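Local coordinates for superantigen-like protein SSL10 (Staphylococcus aureus subsp. aureus, PDB 6LWT) that probably inhibits classical-pathway complement activation by binding the Fc region of human IgG and interfering with its interaction with C1q, and also interferes with plasma clotting through prothrombin, at residues D14-A17 with L18-Y22; R141-L144 with I145-G149; E129-T132 with L133-D137. All blocks are in the same frame, centred on the assembly; numbering follows the deposited sequence.

Interaction 1. Residues D14-A17 with L18-Y22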
ATOM      1  N   ASP A  14     -11.816 -15.982  -2.557  1.00 44.14           N
ATOM      2  CA  ASP A  14     -10.798 -15.095  -1.985  1.00 41.47           C
ATOM      3  C   ASP A  14      -9.956 -14.437  -3.082  1.00 33.96           C
ATOM      4  O   ASP A  14      -9.676 -13.248  -3.008  1.00 32.28           O
ATOM      5  CB  ASP A  14      -9.897 -15.801  -0.970  1.00 44.97           C
ATOM      6  CG  ASP A  14      -9.019 -14.822  -0.207  1.00 49.61           C
ATOM      7  OD1 ASP A  14      -9.467 -13.676   0.024  1.00 53.95           O
ATOM      8  OD2 ASP A  14      -7.882 -15.183   0.160  1.00 55.09           O
ATOM      9  N   LYS A  15      -9.596 -15.202  -4.103  1.00 31.15           N
ATOM     10  CA  LYS A  15      -8.931 -14.645  -5.282  1.00 30.38           C
ATOM     11  C   LYS A  15      -9.727 -13.509  -5.927  1.00 29.32           C
ATOM     12  O   LYS A  15      -9.152 -12.475  -6.263  1.00 26.77           O
ATOM     13  CB  LYS A  15      -8.648 -15.737  -6.296  1.00 32.66           C
ATOM     14  CG  LYS A  15      -7.817 -15.284  -7.482  1.00 33.40           C
ATOM     15  CD  LYS A  15      -7.393 -16.492  -8.310  1.00 37.89           C
ATOM     16  CE  LYS A  15      -7.525 -16.259  -9.801  1.00 40.05           C
ATOM     17  NZ  LYS A  15      -8.953 -16.291 -10.201  1.00 41.03           N
ATOM     18  N   GLU A  16     -11.041 -13.687  -6.095  1.00 27.21           N
ATOM     19  CA  GLU A  16     -11.883 -12.625  -6.640  1.00 26.85           C
ATOM     20  C   GLU A  16     -11.962 -11.411  -5.695  1.00 25.03           C
ATOM     21  O   GLU A  16     -11.923 -10.271  -6.140  1.00 23.98           O
ATOM     22  CB  GLU A  16     -13.298 -13.154  -6.955  1.00 28.67           C
ATOM     23  CG  GLU A  16     -14.200 -12.150  -7.679  1.00 30.21           C
ATOM     24  CD  GLU A  16     -13.643 -11.631  -8.999  1.00 30.96           C
ATOM     25  OE1 GLU A  16     -12.962 -12.405  -9.721  1.00 27.14           O
ATOM     26  OE2 GLU A  16     -13.907 -10.451  -9.324  1.00 31.86           O
ATOM     27  N   ALA A  17     -12.054 -11.666  -4.396  1.00 25.68           N
ATOM     28  CA  ALA A  17     -12.062 -10.592  -3.410  1.00 27.31           C
ATOM     29  C   ALA A  17     -10.764  -9.773  -3.474  1.00 25.07           C
ATOM     30  O   ALA A  17     -10.797  -8.556  -3.367  1.00 25.08           O
ATOM     31  CB  ALA A  17     -12.255 -11.152  -2.012  1.00 28.55           C
ATOM     32  N   LEU A  18      -9.636 -10.443  -3.677  1.00 25.03           N
ATOM     33  CA  LEU A  18      -8.349  -9.740  -3.831  1.00 23.64           C
ATOM     34  C   LEU A  18      -8.303  -8.908  -5.099  1.00 24.82           C
ATOM     35  O   LEU A  18      -7.856  -7.764  -5.072  1.00 24.80           O
ATOM     36  CB  LEU A  18      -7.174 -10.727  -3.757  1.00 23.33           C
ATOM     37  CG  LEU A  18      -6.953 -11.366  -2.377  1.00 23.39           C
ATOM     38  CD1 LEU A  18      -6.065 -12.601  -2.445  1.00 23.21           C
ATOM     39  CD2 LEU A  18      -6.366 -10.346  -1.410  1.00 24.77           C
ATOM     40  N   TYR A  19      -8.814  -9.469  -6.203  1.00 25.41           N
ATOM     41  CA  TYR A  19      -8.886  -8.750  -7.462  1.00 24.91           C
ATOM     42  C   TYR A  19      -9.687  -7.455  -7.318  1.00 25.64           C
ATOM     43  O   TYR A  19      -9.264  -6.378  -7.759  1.00 25.85           O
ATOM     44  CB  TYR A  19      -9.506  -9.653  -8.550  1.00 26.58           C
ATOM     45  CG  TYR A  19      -9.782  -8.897  -9.814  1.00 26.87           C
ATOM     46  CD1 TYR A  19      -8.737  -8.421 -10.589  1.00 27.83           C
ATOM     47  CD2 TYR A  19     -11.084  -8.642 -10.228  1.00 29.84           C
ATOM     48  CE1 TYR A  19      -8.973  -7.691 -11.736  1.00 29.93           C
ATOM     49  CE2 TYR A  19     -11.341  -7.913 -11.382  1.00 31.45           C
ATOM     50  CZ  TYR A  19     -10.281  -7.436 -12.134  1.00 31.69           C
ATOM     51  OH  TYR A  19     -10.504  -6.719 -13.290  1.00 32.10           O
ATOM     52  N   ARG A  20     -10.854  -7.571  -6.694  1.00 26.29           N
ATOM     53  CA  ARG A  20     -11.714  -6.418  -6.501  1.00 27.75           C
ATOM     54  C   ARG A  20     -11.060  -5.388  -5.570  1.00 24.73           C
ATOM     55  O   ARG A  20     -11.059  -4.207  -5.892  1.00 24.01           O
ATOM     56  CB  ARG A  20     -13.120  -6.832  -6.009  1.00 31.85           C
ATOM     57  CG  ARG A  20     -13.960  -7.642  -7.012  1.00 35.47           C
ATOM     58  CD  ARG A  20     -13.965  -7.109  -8.454  1.00 39.85           C
ATOM     59  NE  ARG A  20     -14.496  -5.744  -8.602  1.00 43.53           N
ATOM     60  CZ  ARG A  20     -15.790  -5.412  -8.718  1.00 46.85           C
ATOM     61  NH1 ARG A  20     -16.761  -6.328  -8.708  1.00 46.97           N
ATOM     62  NH2 ARG A  20     -16.124  -4.132  -8.843  1.00 50.59           N
ATOM     63  N   TYR A  21     -10.478  -5.838  -4.458  1.00 23.96           N
ATOM     64  CA  TYR A  21      -9.879  -4.901  -3.502  1.00 22.62           C
ATOM     65  C   TYR A  21      -8.749  -4.095  -4.116  1.00 22.14           C
ATOM     66  O   TYR A  21      -8.703  -2.871  -3.991  1.00 21.70           O
ATOM     67  CB  TYR A  21      -9.385  -5.625  -2.257  1.00 22.22           C
ATOM     68  CG  TYR A  21      -8.802  -4.685  -1.230  1.00 21.87           C
ATOM     69  CD1 TYR A  21      -9.631  -3.922  -0.399  1.00 22.10           C
ATOM     70  CD2 TYR A  21      -7.417  -4.515  -1.111  1.00 21.31           C
ATOM     71  CE1 TYR A  21      -9.092  -3.040   0.536  1.00 22.54           C
ATOM     72  CE2 TYR A  21      -6.876  -3.631  -0.186  1.00 20.37           C
ATOM     73  CZ  TYR A  21      -7.709  -2.921   0.657  1.00 22.08           C
ATOM     74  OH  TYR A  21      -7.163  -2.052   1.582  1.00 20.01           O
ATOM     75  N   TYR A  22      -7.852  -4.798  -4.806  1.00 22.59           N
ATOM     76  CA  TYR A  22      -6.644  -4.204  -5.364  1.00 21.25           C
ATOM     77  C   TYR A  22      -6.829  -3.540  -6.730  1.00 23.53           C
ATOM     78  O   TYR A  22      -5.868  -3.016  -7.283  1.00 23.84           O
ATOM     79  CB  TYR A  22      -5.503  -5.247  -5.360  1.00 21.62           C
ATOM     80  CG  TYR A  22      -4.905  -5.459  -3.985  1.00 19.86           C
ATOM     81  CD1 TYR A  22      -4.122  -4.458  -3.402  1.00 19.55           C
ATOM     82  CD2 TYR A  22      -5.117  -6.642  -3.256  1.00 18.69           C
ATOM     83  CE1 TYR A  22      -3.581  -4.614  -2.145  1.00 18.48           C
ATOM     84  CE2 TYR A  22      -4.584  -6.811  -1.980  1.00 18.43           C
ATOM     85  CZ  TYR A  22      -3.805  -5.788  -1.435  1.00 19.04           C
ATOM     86  OH  TYR A  22      -3.232  -5.929  -0.200  1.00 17.37           O
TER
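Leu18, Glu16 and Ala17 carry the contact inside the amino-terminal alpha-helix 14-22, where residues three and four apart meet along two turns. The i to i+4 ladder is regular: Leu18 N, Tyr19 N, Arg20 N and Tyr21 N donate in turn to the carbonyls of Asp14, Lys15, Glu16 and Ala17, as in the Leu18 N to Asp14 O bond of 2.9 Å. Leu18 lays its branch against the preceding turn. Its CG is anti to the carbonyl carbon (chi1 -68°), which turns the side chain back until CG lies 3.4 Å from Asp14 O, while CD1 reaches 4.1 Å from OD2 of the Asp14 carboxylate. Beyond the segments Leu18 packs on Tyr151 and Lys156, and Tyr19 on Ile145 of helix 133-148, so this face of the helix is turned to the beta-grasp domain. Ala17 takes part chiefly through its backbone, with Ala17 O receiving Tyr21 N at 2.9 Å; the phenol of Tyr21 is bound farther off by Glu78. On the outer side Glu16 bends at chi2 (57°) and runs alongside Tyr19 and Arg20 in the same direction. Its charge stays apart from the guanidinium, with OE2 4.8 Å from Arg20 NE. The same carboxylate oxygen, Glu16 OE2, rests 3.5 Å from Arg20 CD and also comes to the edge of the Tyr19 ring, near its plane, 3.5 Å from CD2.

Interaction 2. Residues R141-L144 with I145-G149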
ATOM      1  N   ARG A 141       0.767  -4.485  -6.195  1.00 17.86           N
ATOM      2  CA  ARG A 141      -0.222  -5.468  -6.622  1.00 18.32           C
ATOM      3  C   ARG A 141      -0.986  -5.033  -7.853  1.00 19.25           C
ATOM      4  O   ARG A 141      -1.196  -5.847  -8.761  1.00 19.14           O
ATOM      5  CB  ARG A 141      -1.175  -5.869  -5.502  1.00 18.42           C
ATOM      6  CG  ARG A 141      -0.424  -6.512  -4.356  1.00 18.25           C
ATOM      7  CD  ARG A 141      -1.344  -7.303  -3.456  1.00 18.36           C
ATOM      8  NE  ARG A 141      -0.835  -7.390  -2.071  1.00 18.24           N
ATOM      9  CZ  ARG A 141      -1.175  -8.335  -1.197  1.00 18.23           C
ATOM     10  NH1 ARG A 141      -0.693  -8.270   0.036  1.00 18.44           N
ATOM     11  NH2 ARG A 141      -2.008  -9.329  -1.527  1.00 18.36           N
ATOM     12  N   LYS A 142      -1.363  -3.766  -7.912  1.00 20.08           N
ATOM     13  CA  LYS A 142      -2.039  -3.236  -9.105  1.00 23.27           C
ATOM     14  C   LYS A 142      -1.181  -3.380 -10.356  1.00 21.43           C
ATOM     15  O   LYS A 142      -1.685  -3.778 -11.425  1.00 21.99           O
ATOM     16  CB  LYS A 142      -2.444  -1.781  -8.911  1.00 26.78           C
ATOM     17  CG  LYS A 142      -3.408  -1.271  -9.982  1.00 32.10           C
ATOM     18  CD  LYS A 142      -3.836   0.162  -9.693  1.00 36.84           C
ATOM     19  CE  LYS A 142      -2.747   1.145 -10.096  1.00 41.58           C
ATOM     20  NZ  LYS A 142      -3.221   2.561 -10.106  1.00 46.17           N
ATOM     21  N   HIS A 143       0.108  -3.071 -10.215  1.00 20.99           N
ATOM     22  CA  HIS A 143       1.106  -3.326 -11.271  1.00 20.52           C
ATOM     23  C   HIS A 143       1.117  -4.784 -11.729  1.00 19.07           C
ATOM     24  O   HIS A 143       1.077  -5.054 -12.938  1.00 18.45           O
ATOM     25  CB  HIS A 143       2.499  -2.881 -10.793  1.00 21.72           C
ATOM     26  CG  HIS A 143       3.581  -3.046 -11.817  1.00 23.62           C
ATOM     27  ND1 HIS A 143       4.482  -4.088 -11.781  1.00 25.69           N
ATOM     28  CD2 HIS A 143       3.900  -2.310 -12.909  1.00 24.75           C
ATOM     29  CE1 HIS A 143       5.308  -3.991 -12.803  1.00 24.73           C
ATOM     30  NE2 HIS A 143       4.984  -2.918 -13.504  1.00 27.80           N
ATOM     31  N   LEU A 144       1.117  -5.724 -10.783  1.00 19.08           N
ATOM     32  CA  LEU A 144       1.149  -7.136 -11.119  1.00 18.64           C
ATOM     33  C   LEU A 144      -0.178  -7.603 -11.705  1.00 19.68           C
ATOM     34  O   LEU A 144      -0.190  -8.491 -12.558  1.00 19.61           O
ATOM     35  CB  LEU A 144       1.502  -7.980  -9.908  1.00 19.01           C
ATOM     36  CG  LEU A 144       2.871  -7.732  -9.258  1.00 17.98           C
ATOM     37  CD1 LEU A 144       2.936  -8.525  -7.970  1.00 17.78           C
ATOM     38  CD2 LEU A 144       4.017  -8.092 -10.181  1.00 17.25           C
ATOM     39  N   ILE A 145      -1.282  -7.008 -11.257  1.00 19.91           N
ATOM     40  CA  ILE A 145      -2.611  -7.315 -11.823  1.00 21.27           C
ATOM     41  C   ILE A 145      -2.652  -6.883 -13.288  1.00 21.64           C
ATOM     42  O   ILE A 145      -2.985  -7.688 -14.169  1.00 20.54           O
ATOM     43  CB  ILE A 145      -3.755  -6.624 -11.033  1.00 21.16           C
ATOM     44  CG1 ILE A 145      -3.921  -7.283  -9.658  1.00 22.10           C
ATOM     45  CG2 ILE A 145      -5.074  -6.719 -11.814  1.00 22.42           C
ATOM     46  CD1 ILE A 145      -4.646  -6.440  -8.633  1.00 21.43           C
ATOM     47  N   GLU A 146      -2.295  -5.625 -13.528  1.00 23.12           N
ATOM     48  CA  GLU A 146      -2.342  -5.041 -14.858  1.00 26.48           C
ATOM     49  C   GLU A 146      -1.327  -5.647 -15.819  1.00 27.20           C
ATOM     50  O   GLU A 146      -1.653  -5.871 -16.978  1.00 25.83           O
ATOM     51  CB  GLU A 146      -2.148  -3.521 -14.813  1.00 29.15           C
ATOM     52  CG  GLU A 146      -3.292  -2.802 -14.120  1.00 32.36           C
ATOM     53  CD  GLU A 146      -3.040  -1.320 -13.907  1.00 35.30           C
ATOM     54  OE1 GLU A 146      -2.015  -0.783 -14.383  1.00 40.80           O
ATOM     55  OE2 GLU A 146      -3.897  -0.682 -13.270  1.00 38.36           O
ATOM     56  N   LYS A 147      -0.103  -5.889 -15.361  1.00 25.73           N
ATOM     57  CA  LYS A 147       0.952  -6.389 -16.269  1.00 27.42           C
ATOM     58  C   LYS A 147       0.953  -7.890 -16.468  1.00 24.24           C
ATOM     59  O   LYS A 147       1.188  -8.368 -17.578  1.00 22.99           O
ATOM     60  CB  LYS A 147       2.354  -5.939 -15.819  1.00 32.31           C
ATOM     61  CG  LYS A 147       3.048  -4.990 -16.782  1.00 39.11           C
ATOM     62  CD  LYS A 147       4.552  -5.188 -16.735  1.00 43.00           C
ATOM     63  CE  LYS A 147       5.262  -4.084 -17.504  1.00 46.79           C
ATOM     64  NZ  LYS A 147       6.725  -4.354 -17.586  1.00 49.08           N
ATOM     65  N   TYR A 148       0.721  -8.642 -15.400  1.00 22.21           N
ATOM     66  CA  TYR A 148       0.898 -10.099 -15.424  1.00 23.04           C
ATOM     67  C   TYR A 148      -0.363 -10.902 -15.121  1.00 22.45           C
ATOM     68  O   TYR A 148      -0.314 -12.147 -15.084  1.00 22.83           O
ATOM     69  CB  TYR A 148       2.027 -10.499 -14.462  1.00 22.79           C
ATOM     70  CG  TYR A 148       3.313  -9.737 -14.699  1.00 23.92           C
ATOM     71  CD1 TYR A 148       4.014  -9.881 -15.891  1.00 25.75           C
ATOM     72  CD2 TYR A 148       3.833  -8.859 -13.741  1.00 23.85           C
ATOM     73  CE1 TYR A 148       5.193  -9.176 -16.129  1.00 25.87           C
ATOM     74  CE2 TYR A 148       5.013  -8.152 -13.972  1.00 23.38           C
ATOM     75  CZ  TYR A 148       5.695  -8.323 -15.172  1.00 24.79           C
ATOM     76  OH  TYR A 148       6.863  -7.636 -15.433  1.00 24.65           O
ATOM     77  N   GLY A 149      -1.472 -10.210 -14.881  1.00 21.50           N
ATOM     78  CA  GLY A 149      -2.756 -10.880 -14.638  1.00 21.31           C
ATOM     79  C   GLY A 149      -2.930 -11.447 -13.250  1.00 21.62           C
ATOM     80  O   GLY A 149      -3.780 -12.336 -13.052  1.00 21.49           O
TER
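With CG of Leu144 and CG of Tyr148 both anti to their carbonyl carbons (chi1 -61° and -52°), the two side chains meet one turn apart near the end of helix 133-148. Leu144 CD2 comes to the edge of the tyrosine ring, near its plane, 3.6 Å from Tyr148 CD2. The CB of Lys147 lies over the centre of one face of this ring, and the Tyr148 hydroxyl is bonded to Tyr122. Both Leu144 and Tyr148 also touch Ile109 of strand 106-110, which places the pair between the helix and the sheet of the beta-grasp domain. Elsewhere on the helix, Lys142 and Glu146 run side by side, with OE2 of Glu146 3.4 Å from CG of Lys142. The His143 and Lys147 side chains run in the same direction one turn apart. The backbone bonds are regular until the last turn, where Tyr148 N, 3.0 Å from Leu144 O, stands 42° out of the carbonyl plane; Gly149 then leaves the helix with positive phi. Lys142 NZ remains 4.6 Å from Glu146 OE2, beyond a salt bridge, so their attraction is probably modest and their contact rests largely on the lysine methylenes.

Interaction 3. Residues E129-T132 with L133-D137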
ATOM      1  N   GLU A 129       9.366  10.924  -1.221  1.00 27.08           N
ATOM      2  CA  GLU A 129      10.467  10.678  -0.292  1.00 28.32           C
ATOM      3  C   GLU A 129      10.144   9.565   0.700  1.00 24.07           C
ATOM      4  O   GLU A 129      11.042   8.837   1.129  1.00 24.11           O
ATOM      5  CB  GLU A 129      10.798  11.954   0.500  1.00 31.42           C
ATOM      6  CG  GLU A 129      11.804  11.759   1.628  1.00 35.20           C
ATOM      7  CD  GLU A 129      12.234  13.058   2.297  1.00 42.04           C
ATOM      8  OE1 GLU A 129      12.561  14.028   1.571  1.00 47.79           O
ATOM      9  OE2 GLU A 129      12.262  13.099   3.552  1.00 41.28           O
ATOM     10  N   LYS A 130       8.888   9.503   1.129  1.00 23.33           N
ATOM     11  CA  LYS A 130       8.425   8.459   2.046  1.00 23.25           C
ATOM     12  C   LYS A 130       7.206   7.795   1.456  1.00 21.88           C
ATOM     13  O   LYS A 130       6.457   8.421   0.728  1.00 21.70           O
ATOM     14  CB  LYS A 130       8.055   9.040   3.408  1.00 26.41           C
ATOM     15  CG  LYS A 130       9.229   9.152   4.359  1.00 31.41           C
ATOM     16  CD  LYS A 130       8.879  10.066   5.533  1.00 33.76           C
ATOM     17  CE  LYS A 130      10.099  10.790   6.077  1.00 38.30           C
ATOM     18  NZ  LYS A 130       9.682  12.014   6.797  1.00 40.33           N
ATOM     19  N   ILE A 131       7.021   6.509   1.769  1.00 20.60           N
ATOM     20  CA  ILE A 131       5.894   5.762   1.246  1.00 19.93           C
ATOM     21  C   ILE A 131       5.470   4.775   2.318  1.00 19.60           C
ATOM     22  O   ILE A 131       6.325   4.096   2.910  1.00 19.41           O
ATOM     23  CB  ILE A 131       6.232   5.070  -0.103  1.00 20.80           C
ATOM     24  CG1 ILE A 131       4.969   4.499  -0.743  1.00 21.77           C
ATOM     25  CG2 ILE A 131       7.301   3.974   0.037  1.00 20.47           C
ATOM     26  CD1 ILE A 131       5.142   4.078  -2.184  1.00 22.48           C
ATOM     27  N   THR A 132       4.168   4.722   2.616  1.00 18.04           N
ATOM     28  CA  THR A 132       3.685   3.684   3.510  1.00 17.55           C
ATOM     29  C   THR A 132       3.814   2.314   2.862  1.00 17.10           C
ATOM     30  O   THR A 132       3.719   2.164   1.628  1.00 16.61           O
ATOM     31  CB  THR A 132       2.220   3.905   3.966  1.00 18.25           C
ATOM     32  OG1 THR A 132       1.347   3.998   2.825  1.00 17.63           O
ATOM     33  CG2 THR A 132       2.138   5.187   4.809  1.00 18.16           C
ATOM     34  N   LEU A 133       3.989   1.303   3.699  1.00 17.02           N
ATOM     35  CA  LEU A 133       3.852  -0.079   3.230  1.00 17.06           C
ATOM     36  C   LEU A 133       2.504  -0.326   2.573  1.00 16.26           C
ATOM     37  O   LEU A 133       2.428  -1.069   1.598  1.00 16.15           O
ATOM     38  CB  LEU A 133       4.134  -1.087   4.348  1.00 17.42           C
ATOM     39  CG  LEU A 133       4.055  -2.569   3.937  1.00 17.51           C
ATOM     40  CD1 LEU A 133       5.116  -2.959   2.914  1.00 17.82           C
ATOM     41  CD2 LEU A 133       4.172  -3.462   5.151  1.00 17.86           C
ATOM     42  N   LYS A 134       1.447   0.323   3.071  1.00 16.85           N
ATOM     43  CA  LYS A 134       0.134   0.268   2.442  1.00 16.93           C
ATOM     44  C   LYS A 134       0.147   0.661   0.958  1.00 17.46           C
ATOM     45  O   LYS A 134      -0.385  -0.061   0.106  1.00 16.34           O
ATOM     46  CB  LYS A 134      -0.812   1.209   3.187  1.00 17.29           C
ATOM     47  CG  LYS A 134      -2.199   1.254   2.606  1.00 18.20           C
ATOM     48  CD  LYS A 134      -2.969   2.461   3.124  1.00 17.86           C
ATOM     49  CE  LYS A 134      -4.409   2.394   2.687  1.00 18.56           C
ATOM     50  NZ  LYS A 134      -5.109   1.206   3.223  1.00 19.36           N
ATOM     51  N   GLU A 135       0.727   1.826   0.667  1.00 16.86           N
ATOM     52  CA  GLU A 135       0.745   2.353  -0.701  1.00 17.31           C
ATOM     53  C   GLU A 135       1.643   1.509  -1.600  1.00 17.44           C
ATOM     54  O   GLU A 135       1.298   1.240  -2.755  1.00 16.57           O
ATOM     55  CB  GLU A 135       1.223   3.813  -0.707  1.00 18.92           C
ATOM     56  CG  GLU A 135       1.185   4.440  -2.091  1.00 19.90           C
ATOM     57  CD  GLU A 135       1.569   5.913  -2.136  1.00 23.49           C
ATOM     58  OE1 GLU A 135       1.522   6.613  -1.103  1.00 22.17           O
ATOM     59  OE2 GLU A 135       1.899   6.380  -3.243  1.00 25.75           O
ATOM     60  N   LEU A 136       2.782   1.084  -1.064  1.00 17.11           N
ATOM     61  CA  LEU A 136       3.712   0.260  -1.826  1.00 18.53           C
ATOM     62  C   LEU A 136       3.086  -1.099  -2.140  1.00 18.33           C
ATOM     63  O   LEU A 136       3.085  -1.536  -3.286  1.00 17.21           O
ATOM     64  CB  LEU A 136       5.041   0.111  -1.090  1.00 20.71           C
ATOM     65  CG  LEU A 136       6.182  -0.531  -1.895  1.00 22.20           C
ATOM     66  CD1 LEU A 136       6.351   0.076  -3.283  1.00 23.62           C
ATOM     67  CD2 LEU A 136       7.460  -0.412  -1.091  1.00 24.61           C
ATOM     68  N   ASP A 137       2.486  -1.716  -1.129  1.00 17.48           N
ATOM     69  CA  ASP A 137       1.753  -2.969  -1.312  1.00 17.83           C
ATOM     70  C   ASP A 137       0.691  -2.833  -2.398  1.00 16.59           C
ATOM     71  O   ASP A 137       0.673  -3.611  -3.361  1.00 15.26           O
ATOM     72  CB  ASP A 137       1.111  -3.401   0.005  1.00 17.07           C
ATOM     73  CG  ASP A 137       0.170  -4.580  -0.148  1.00 18.64           C
ATOM     74  OD1 ASP A 137       0.642  -5.717  -0.401  1.00 21.12           O
ATOM     75  OD2 ASP A 137      -1.061  -4.375   0.003  1.00 17.89           O
TER
HETATM   76  O   HOH W   1       1.953   6.223   1.472  1.00 18.02           O
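A helix N-cap joins strand 130-132 to helix 133-148 in the buried middle of the chain, with Thr132 as the capping residue. Its OG1 accepts from Glu135 N at 3.1 Å, an N-H...O angle of 156°. Thr132 OG1 sits between the backbone N and the carbonyl carbon (chi1 57°), a rotation that turns the hydroxyl oxygen to the first helical turn, where it also lies 3.5 Å from CB of Lys134. The helical ladder starts at the same residue, with Leu136 N donating to Thr132 O at 3.0 Å. The axes of strand 130-132 and of the first helical turn, 133-137, stand 79° apart, so the chain turns sharply at Thr132 as it enters the long helix of the beta-grasp domain. Across this corner the Ile131 side chain lies nearly perpendicular to that of Glu135, CG1 of the isoleucine 3.8 Å from CB of the glutamate, while Ile131 CD1 approaches Leu136 CB. A water ties the side chain of Glu135 back to the strand: it accepts from Thr132 N at 2.9 Å and donates to Glu135 OE1 at 2.6 Å. The buried glutamate also forms salt bridges with Lys128 through OE1 and Lys139 through OE2, which would be expected to favour its ionised form.

Overall arrangement
Along the chain, interaction 1 comes first, on helix 14-22; interactions 3 and 2 follow at the start and at the end of helix 133-148, with centres about 17 Å apart. The centres of interactions 1 and 2 are about 12 Å apart, and those of interactions 1 and 3 about 20 Å. The two helices meet mainly through Tyr22, whose OH probably bonds to Asp137 OD2 at 2.7 Å and whose CB packs against Ile145 CD1. On the OB-fold side, Tyr21 of the amino-terminal helix hydrogen-bonds Glu78, while Lys134 and Thr132 of interaction 3 contact strand 85-93, so both helices lie where the protein's two domains meet.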